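Local coordinates for methylglyoxal reductase (NADPH-dependent) (Candida albicans SC5314, PDB 6KWS), which probably catalyses the NADPH-dependent reduction of methylglyoxal and belongs to the dihydroflavonol-4-reductase branch of the NAD(P)-dependent epimerase/dehydratase family, at residues A[9-21]-A[196-208]. The protein carries 1 engineered substitution. Sequence-based numbering, arbitrary orientation.
Sequences ATGFIAQHVVKQL and FVFGPQSFGSEIK
Phe12 meets segment 196-208 with the outer end of its ring, which CG, anti to the backbone N (chi1 176°), carries across to the chain after Val197. Phe12 CZ lies 3.4 Å from Gly199 O, and Pro200 O also approaches the ring at its edge, near its plane; Phe12 CE2 packs against Val197 CG1 at 3.6 Å. The Phe12 carbonyl accepts a hydrogen bond from a water that in turn receives one from Ser202 N, bridging the two backbones. Ile13 adds a looser apolar touch on Val197. Gln15 reaches out in an extended chain; its NE2 gives weak bonds to Thr10 O and, at 3.5 Å, to Glu206 OE2, while OE1 meets the ring edge of Phe203. Glu206 has its stronger partner in His40, whose NE2 is hydrogen-bonded to the other carboxylate oxygen, OE1. In His16, NE2 donates to Pro200 O (2.9 Å, N-H...O 151°), and the acceptor sits somewhat out of the ring plane. Ser202 covers one face of this imidazole: OG stands 3.2 Å above the ring centre, and CB makes a CH-pi contact. Lys19 NZ bonds Ser202 O at 3.1 Å and lies 4.8 Å from the Phe203 ring centroid, 18° off the normal, a cation-pi arrangement. Phe12, Ile13 and Val197 are NADPH-binding residues, so this junction joins the Rossmann-fold dinucleotide loop and its helix to Val197, a cofactor-site residue far away in sequence. Helix 12-23 meets helix 240-252 through His16 and Gln20, strand 196-198 pairs beside strand 234-239 at the sheet edge, and helices 35-44 and 323-337 touch Phe203 and Pro200 respectively.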
ATOM      1  N   ALA A   9      -3.364  10.367   6.063  1.00 44.05           N
ATOM      2  CA  ALA A   9      -4.570  10.421   5.245  1.00 37.55           C
ATOM      3  C   ALA A   9      -4.360  11.044   3.866  1.00 46.58           C
ATOM      4  O   ALA A   9      -5.252  10.922   3.011  1.00 43.37           O
ATOM      5  CB  ALA A   9      -5.649  11.190   5.991  1.00 38.82           C
ATOM      6  N   THR A  10      -3.226  11.710   3.620  1.00 44.82           N
ATOM      7  CA  THR A  10      -2.933  12.221   2.286  1.00 42.78           C
ATOM      8  C   THR A  10      -2.120  11.253   1.432  1.00 41.41           C
ATOM      9  O   THR A  10      -1.845  11.575   0.271  1.00 39.80           O
ATOM     10  CB  THR A  10      -2.161  13.524   2.374  1.00 43.79           C
ATOM     11  OG1 THR A  10      -1.097  13.341   3.304  1.00 54.57           O
ATOM     12  CG2 THR A  10      -3.062  14.637   2.865  1.00 48.54           C
ATOM     13  N   GLY A  11      -1.703  10.105   1.975  1.00 32.80           N
ATOM     14  CA  GLY A  11      -0.984   9.124   1.179  1.00 30.85           C
ATOM     15  C   GLY A  11      -1.821   8.587   0.017  1.00 35.70           C
ATOM     16  O   GLY A  11      -3.027   8.825  -0.107  1.00 38.23           O
ATOM     17  N   PHE A  12      -1.147   7.814  -0.838  1.00 29.02           N
ATOM     18  CA  PHE A  12      -1.727   7.328  -2.094  1.00 27.57           C
ATOM     19  C   PHE A  12      -2.878   6.355  -1.848  1.00 32.32           C
ATOM     20  O   PHE A  12      -4.011   6.577  -2.293  1.00 37.24           O
ATOM     21  CB  PHE A  12      -0.614   6.679  -2.918  1.00 28.71           C
ATOM     22  CG  PHE A  12      -1.059   6.040  -4.189  1.00 32.27           C
ATOM     23  CD1 PHE A  12      -1.911   6.701  -5.077  1.00 36.45           C
ATOM     24  CD2 PHE A  12      -0.564   4.799  -4.540  1.00 26.42           C
ATOM     25  CE1 PHE A  12      -2.288   6.109  -6.273  1.00 32.53           C
ATOM     26  CE2 PHE A  12      -0.932   4.190  -5.730  1.00 30.96           C
ATOM     27  CZ  PHE A  12      -1.790   4.838  -6.601  1.00 36.10           C
ATOM     28  N   ILE A  13      -2.606   5.250  -1.161  1.00 34.70           N
ATOM     29  CA  ILE A  13      -3.694   4.350  -0.791  1.00 31.46           C
ATOM     30  C   ILE A  13      -4.686   5.071   0.111  1.00 34.82           C
ATOM     31  O   ILE A  13      -5.902   4.892  -0.015  1.00 36.73           O
ATOM     32  CB  ILE A  13      -3.143   3.087  -0.107  1.00 25.23           C
ATOM     33  CG1 ILE A  13      -2.151   2.343  -1.016  1.00 25.19           C
ATOM     34  CG2 ILE A  13      -4.264   2.218   0.332  1.00 27.20           C
ATOM     35  CD1 ILE A  13      -1.464   1.159  -0.316  1.00 24.27           C
ATOM     36  N   ALA A  14      -4.187   5.922   1.015  1.00 37.77           N
ATOM     37  CA  ALA A  14      -5.031   6.429   2.096  1.00 36.38           C
ATOM     38  C   ALA A  14      -6.159   7.305   1.564  1.00 38.49           C
ATOM     39  O   ALA A  14      -7.328   7.123   1.937  1.00 37.59           O
ATOM     40  CB  ALA A  14      -4.190   7.193   3.114  1.00 36.00           C
ATOM     41  N   GLN A  15      -5.829   8.260   0.689  1.00 36.36           N
ATOM     42  CA  GLN A  15      -6.860   9.093   0.082  1.00 36.74           C
ATOM     43  C   GLN A  15      -7.987   8.244  -0.492  1.00 36.20           C
ATOM     44  O   GLN A  15      -9.167   8.598  -0.385  1.00 37.69           O
ATOM     45  CB  GLN A  15      -6.246   9.979  -1.005  1.00 37.62           C
ATOM     46  CG  GLN A  15      -5.207  10.957  -0.476  1.00 40.59           C
ATOM     47  CD  GLN A  15      -5.055  12.200  -1.354  1.00 46.17           C
ATOM     48  OE1 GLN A  15      -5.754  12.365  -2.358  1.00 51.73           O
ATOM     49  NE2 GLN A  15      -4.137  13.077  -0.976  1.00 41.64           N
ATOM     50  N   HIS A  16      -7.642   7.108  -1.091  1.00 36.14           N
ATOM     51  CA  HIS A  16      -8.668   6.242  -1.650  1.00 33.73           C
ATOM     52  C   HIS A  16      -9.512   5.612  -0.549  1.00 36.63           C
ATOM     53  O   HIS A  16     -10.748   5.560  -0.654  1.00 35.13           O
ATOM     54  CB  HIS A  16      -8.016   5.184  -2.524  1.00 32.26           C
ATOM     55  CG  HIS A  16      -7.680   5.669  -3.897  1.00 38.44           C
ATOM     56  ND1 HIS A  16      -8.647   5.980  -4.831  1.00 38.12           N
ATOM     57  CD2 HIS A  16      -6.487   5.917  -4.492  1.00 37.99           C
ATOM     58  CE1 HIS A  16      -8.064   6.389  -5.945  1.00 37.81           C
ATOM     59  NE2 HIS A  16      -6.754   6.366  -5.765  1.00 35.85           N
ATOM     60  N   VAL A  17      -8.867   5.154   0.526  1.00 34.06           N
ATOM     61  CA  VAL A  17      -9.607   4.655   1.680  1.00 34.82           C
ATOM     62  C   VAL A  17     -10.559   5.729   2.204  1.00 36.25           C
ATOM     63  O   VAL A  17     -11.742   5.472   2.473  1.00 33.90           O
ATOM     64  CB  VAL A  17      -8.625   4.183   2.766  1.00 35.69           C
ATOM     65  CG1 VAL A  17      -9.335   4.021   4.101  1.00 28.77           C
ATOM     66  CG2 VAL A  17      -7.941   2.874   2.329  1.00 33.67           C
ATOM     67  N   VAL A  18     -10.057   6.958   2.329  1.00 32.24           N
ATOM     68  CA  VAL A  18     -10.869   8.049   2.855  1.00 33.23           C
ATOM     69  C   VAL A  18     -12.103   8.265   1.988  1.00 36.10           C
ATOM     70  O   VAL A  18     -13.233   8.348   2.491  1.00 34.81           O
ATOM     71  CB  VAL A  18     -10.019   9.327   2.970  1.00 37.72           C
ATOM     72  CG1 VAL A  18     -10.896  10.549   3.144  1.00 32.97           C
ATOM     73  CG2 VAL A  18      -9.070   9.205   4.153  1.00 36.19           C
ATOM     74  N   LYS A  19     -11.898   8.372   0.669  1.00 36.84           N
ATOM     75  CA  LYS A  19     -13.013   8.541  -0.260  1.00 32.90           C
ATOM     76  C   LYS A  19     -14.032   7.418  -0.110  1.00 32.77           C
ATOM     77  O   LYS A  19     -15.240   7.662  -0.026  1.00 31.57           O
ATOM     78  CB  LYS A  19     -12.490   8.598  -1.697  1.00 33.88           C
ATOM     79  CG  LYS A  19     -13.569   8.858  -2.725  1.00 32.33           C
ATOM     80  CD  LYS A  19     -13.114   8.583  -4.148  1.00 43.17           C
ATOM     81  CE  LYS A  19     -11.859   9.400  -4.521  1.00 51.72           C
ATOM     82  NZ  LYS A  19     -11.912  10.043  -5.887  1.00 52.74           N
ATOM     83  N   GLN A  20     -13.565   6.172  -0.061  1.00 35.73           N
ATOM     84  CA  GLN A  20     -14.510   5.072   0.083  1.00 36.66           C
ATOM     85  C   GLN A  20     -15.176   5.076   1.454  1.00 41.88           C
ATOM     86  O   GLN A  20     -16.382   4.817   1.555  1.00 43.21           O
ATOM     87  CB  GLN A  20     -13.821   3.745  -0.180  1.00 35.63           C
ATOM     88  CG  GLN A  20     -13.163   3.668  -1.539  1.00 33.72           C
ATOM     89  CD  GLN A  20     -12.895   2.247  -1.916  1.00 37.15           C
ATOM     90  OE1 GLN A  20     -13.494   1.330  -1.343  1.00 45.42           O
ATOM     91  NE2 GLN A  20     -11.994   2.035  -2.864  1.00 35.68           N
ATOM     92  N   LEU A  21     -14.418   5.371   2.518  1.00 38.35           N
ATOM     93  CA  LEU A  21     -15.020   5.482   3.844  1.00 33.82           C
ATOM     94  C   LEU A  21     -16.104   6.556   3.874  1.00 38.87           C
ATOM     95  O   LEU A  21     -17.191   6.323   4.403  1.00 44.97           O
ATOM     96  CB  LEU A  21     -13.951   5.772   4.898  1.00 39.15           C
ATOM     97  CG  LEU A  21     -13.133   4.611   5.490  1.00 38.61           C
ATOM     98  CD1 LEU A  21     -12.090   5.149   6.443  1.00 31.69           C
ATOM     99  CD2 LEU A  21     -14.025   3.575   6.196  1.00 36.28           C
ATOM    100  N   PHE A 196       3.122  -4.595  -5.950  1.00 28.83           N
ATOM    101  CA  PHE A 196       3.271  -3.248  -6.494  1.00 31.02           C
ATOM    102  C   PHE A 196       1.903  -2.625  -6.736  1.00 27.68           C
ATOM    103  O   PHE A 196       1.045  -3.214  -7.396  1.00 30.89           O
ATOM    104  CB  PHE A 196       4.066  -3.256  -7.796  1.00 34.03           C
ATOM    105  CG  PHE A 196       5.482  -3.669  -7.629  1.00 42.69           C
ATOM    106  CD1 PHE A 196       6.404  -2.815  -7.026  1.00 38.45           C
ATOM    107  CD2 PHE A 196       5.912  -4.918  -8.094  1.00 41.62           C
ATOM    108  CE1 PHE A 196       7.729  -3.208  -6.871  1.00 37.06           C
ATOM    109  CE2 PHE A 196       7.239  -5.316  -7.947  1.00 33.04           C
ATOM    110  CZ  PHE A 196       8.143  -4.461  -7.332  1.00 38.76           C
ATOM    111  N   VAL A 197       1.697  -1.432  -6.200  1.00 25.96           N
ATOM    112  CA  VAL A 197       0.393  -0.787  -6.253  1.00 31.07           C
ATOM    113  C   VAL A 197       0.347   0.172  -7.440  1.00 36.32           C
ATOM    114  O   VAL A 197       1.076   1.170  -7.474  1.00 38.10           O
ATOM    115  CB  VAL A 197       0.083  -0.055  -4.944  1.00 28.09           C
ATOM    116  CG1 VAL A 197      -1.241   0.624  -5.081  1.00 31.60           C
ATOM    117  CG2 VAL A 197       0.083  -1.031  -3.777  1.00 26.55           C
ATOM    118  N   PHE A 198      -0.508  -0.135  -8.411  1.00 32.58           N
ATOM    119  CA  PHE A 198      -0.750   0.687  -9.584  1.00 33.52           C
ATOM    120  C   PHE A 198      -2.075   1.416  -9.410  1.00 33.43           C
ATOM    121  O   PHE A 198      -2.803   1.197  -8.444  1.00 35.10           O
ATOM    122  CB  PHE A 198      -0.795  -0.168 -10.859  1.00 35.20           C
ATOM    123  CG  PHE A 198       0.507  -0.781 -11.233  1.00 31.28           C
ATOM    124  CD1 PHE A 198       1.688  -0.296 -10.716  1.00 32.98           C
ATOM    125  CD2 PHE A 198       0.548  -1.851 -12.121  1.00 34.18           C
ATOM    126  CE1 PHE A 198       2.903  -0.869 -11.066  1.00 37.19           C
ATOM    127  CE2 PHE A 198       1.765  -2.434 -12.487  1.00 31.49           C
ATOM    128  CZ  PHE A 198       2.944  -1.938 -11.957  1.00 36.05           C
ATOM    129  N   GLY A 199      -2.415   2.253 -10.384  1.00 35.50           N
ATOM    130  CA  GLY A 199      -3.712   2.884 -10.404  1.00 33.80           C
ATOM    131  C   GLY A 199      -3.605   4.383 -10.267  1.00 34.95           C
ATOM    132  O   GLY A 199      -2.565   4.920  -9.879  1.00 38.66           O
ATOM    133  N   PRO A 200      -4.690   5.087 -10.580  1.00 37.24           N
ATOM    134  CA  PRO A 200      -4.679   6.553 -10.505  1.00 36.86           C
ATOM    135  C   PRO A 200      -4.716   7.059  -9.070  1.00 35.42           C
ATOM    136  O   PRO A 200      -5.138   6.359  -8.146  1.00 38.58           O
ATOM    137  CB  PRO A 200      -5.965   6.926 -11.235  1.00 35.76           C
ATOM    138  CG  PRO A 200      -6.889   5.777 -10.812  1.00 35.05           C
ATOM    139  CD  PRO A 200      -6.029   4.567 -10.916  1.00 32.85           C
ATOM    140  N   GLN A 201      -4.313   8.316  -8.901  1.00 34.32           N
ATOM    141  CA  GLN A 201      -4.563   9.018  -7.646  1.00 38.57           C
ATOM    142  C   GLN A 201      -6.028   9.433  -7.498  1.00 35.85           C
ATOM    143  O   GLN A 201      -6.761   9.593  -8.475  1.00 35.61           O
ATOM    144  CB  GLN A 201      -3.676  10.249  -7.546  1.00 43.11           C
ATOM    145  CG  GLN A 201      -2.260   9.976  -7.928  1.00 43.09           C
ATOM    146  CD  GLN A 201      -1.306  10.733  -7.070  1.00 53.76           C
ATOM    147  OE1 GLN A 201      -0.992  11.891  -7.349  1.00 68.40           O
ATOM    148  NE2 GLN A 201      -0.833  10.092  -6.005  1.00 61.09           N
ATOM    149  N   SER A 202      -6.455   9.619  -6.252  1.00 37.09           N
ATOM    150  CA  SER A 202      -7.855   9.976  -6.028  1.00 40.16           C
ATOM    151  C   SER A 202      -8.225  11.271  -6.729  1.00 36.39           C
ATOM    152  O   SER A 202      -9.395  11.493  -7.063  1.00 39.82           O
ATOM    153  CB  SER A 202      -8.155  10.100  -4.531  1.00 41.20           C
ATOM    154  OG  SER A 202      -7.615   9.013  -3.803  1.00 42.02           O
ATOM    155  N   PHE A 203      -7.241  12.122  -6.979  1.00 38.69           N
ATOM    156  CA  PHE A 203      -7.459  13.451  -7.512  1.00 36.20           C
ATOM    157  C   PHE A 203      -6.372  13.746  -8.532  1.00 44.24           C
ATOM    158  O   PHE A 203      -5.186  13.520  -8.268  1.00 45.73           O
ATOM    159  CB  PHE A 203      -7.465  14.472  -6.370  1.00 41.27           C
ATOM    160  CG  PHE A 203      -8.603  14.262  -5.396  1.00 39.79           C
ATOM    161  CD1 PHE A 203      -9.877  14.725  -5.690  1.00 36.86           C
ATOM    162  CD2 PHE A 203      -8.413  13.550  -4.218  1.00 39.55           C
ATOM    163  CE1 PHE A 203     -10.939  14.520  -4.803  1.00 42.16           C
ATOM    164  CE2 PHE A 203      -9.465  13.327  -3.336  1.00 40.45           C
ATOM    165  CZ  PHE A 203     -10.736  13.819  -3.624  1.00 36.78           C
ATOM    166  N   GLY A 204      -6.788  14.209  -9.713  1.00 48.91           N
ATOM    167  CA  GLY A 204      -5.843  14.611 -10.735  1.00 41.57           C
ATOM    168  C   GLY A 204      -4.978  15.777 -10.326  1.00 52.01           C
ATOM    169  O   GLY A 204      -3.879  15.940 -10.867  1.00 58.63           O
ATOM    170  N   SER A 205      -5.445  16.589  -9.375  1.00 53.57           N
ATOM    171  CA  SER A 205      -4.646  17.694  -8.857  1.00 53.13           C
ATOM    172  C   SER A 205      -3.263  17.232  -8.423  1.00 63.16           C
ATOM    173  O   SER A 205      -2.260  17.921  -8.663  1.00 70.87           O
ATOM    174  CB  SER A 205      -5.375  18.337  -7.675  1.00 58.33           C
ATOM    175  OG  SER A 205      -6.784  18.357  -7.891  1.00 59.27           O
ATOM    176  N   GLU A 206      -3.192  16.049  -7.809  1.00 57.83           N
ATOM    177  CA  GLU A 206      -2.014  15.594  -7.081  1.00 63.23           C
ATOM    178  C   GLU A 206      -0.828  15.239  -7.980  1.00 67.72           C
ATOM    179  O   GLU A 206       0.282  15.059  -7.456  1.00 74.12           O
ATOM    180  CB  GLU A 206      -2.404  14.388  -6.219  1.00 62.89           C
ATOM    181  CG  GLU A 206      -3.548  14.627  -5.212  1.00 57.55           C
ATOM    182  CD  GLU A 206      -3.239  15.756  -4.209  1.00 67.83           C
ATOM    183  OE1 GLU A 206      -3.440  16.933  -4.582  1.00 69.30           O
ATOM    184  OE2 GLU A 206      -2.774  15.473  -3.073  1.00 64.76           O
ATOM    185  N   ILE A 207      -1.018  15.150  -9.303  1.00 64.62           N
ATOM    186  CA  ILE A 207       0.035  14.613 -10.157  1.00 63.81           C
ATOM    187  C   ILE A 207       1.164  15.615 -10.271  1.00 67.95           C
ATOM    188  O   ILE A 207       0.968  16.794 -10.605  1.00 68.00           O
ATOM    189  CB  ILE A 207      -0.490  14.204 -11.537  1.00 58.41           C
ATOM    190  CG1 ILE A 207      -1.235  12.883 -11.429  1.00 53.68           C
ATOM    191  CG2 ILE A 207       0.652  13.973 -12.481  1.00 56.08           C
ATOM    192  CD1 ILE A 207      -2.691  13.046 -11.182  1.00 52.69           C
ATOM    193  N   LYS A 208       2.327  15.157  -9.912  1.00 72.62           N
ATOM    194  CA  LYS A 208       3.565  15.818 -10.196  1.00 77.65           C
ATOM    195  C   LYS A 208       4.217  15.124 -11.370  1.00 83.56           C
ATOM    196  O   LYS A 208       3.657  14.200 -12.000  1.00 85.52           O
ATOM    197  CB  LYS A 208       4.468  15.788  -8.966  1.00 75.23           C
ATOM    198  CG  LYS A 208       4.264  14.519  -8.146  1.00 84.40           C
ATOM    199  CD  LYS A 208       4.812  14.610  -6.731  1.00 87.70           C
ATOM    200  CE  LYS A 208       6.283  14.964  -6.727  1.00 87.63           C
ATOM    201  NZ  LYS A 208       6.722  15.431  -5.381  1.00 85.72           N
TER
HETATM  202  O   HOH W   1      -4.668   8.905  -3.955  1.00 35.49           O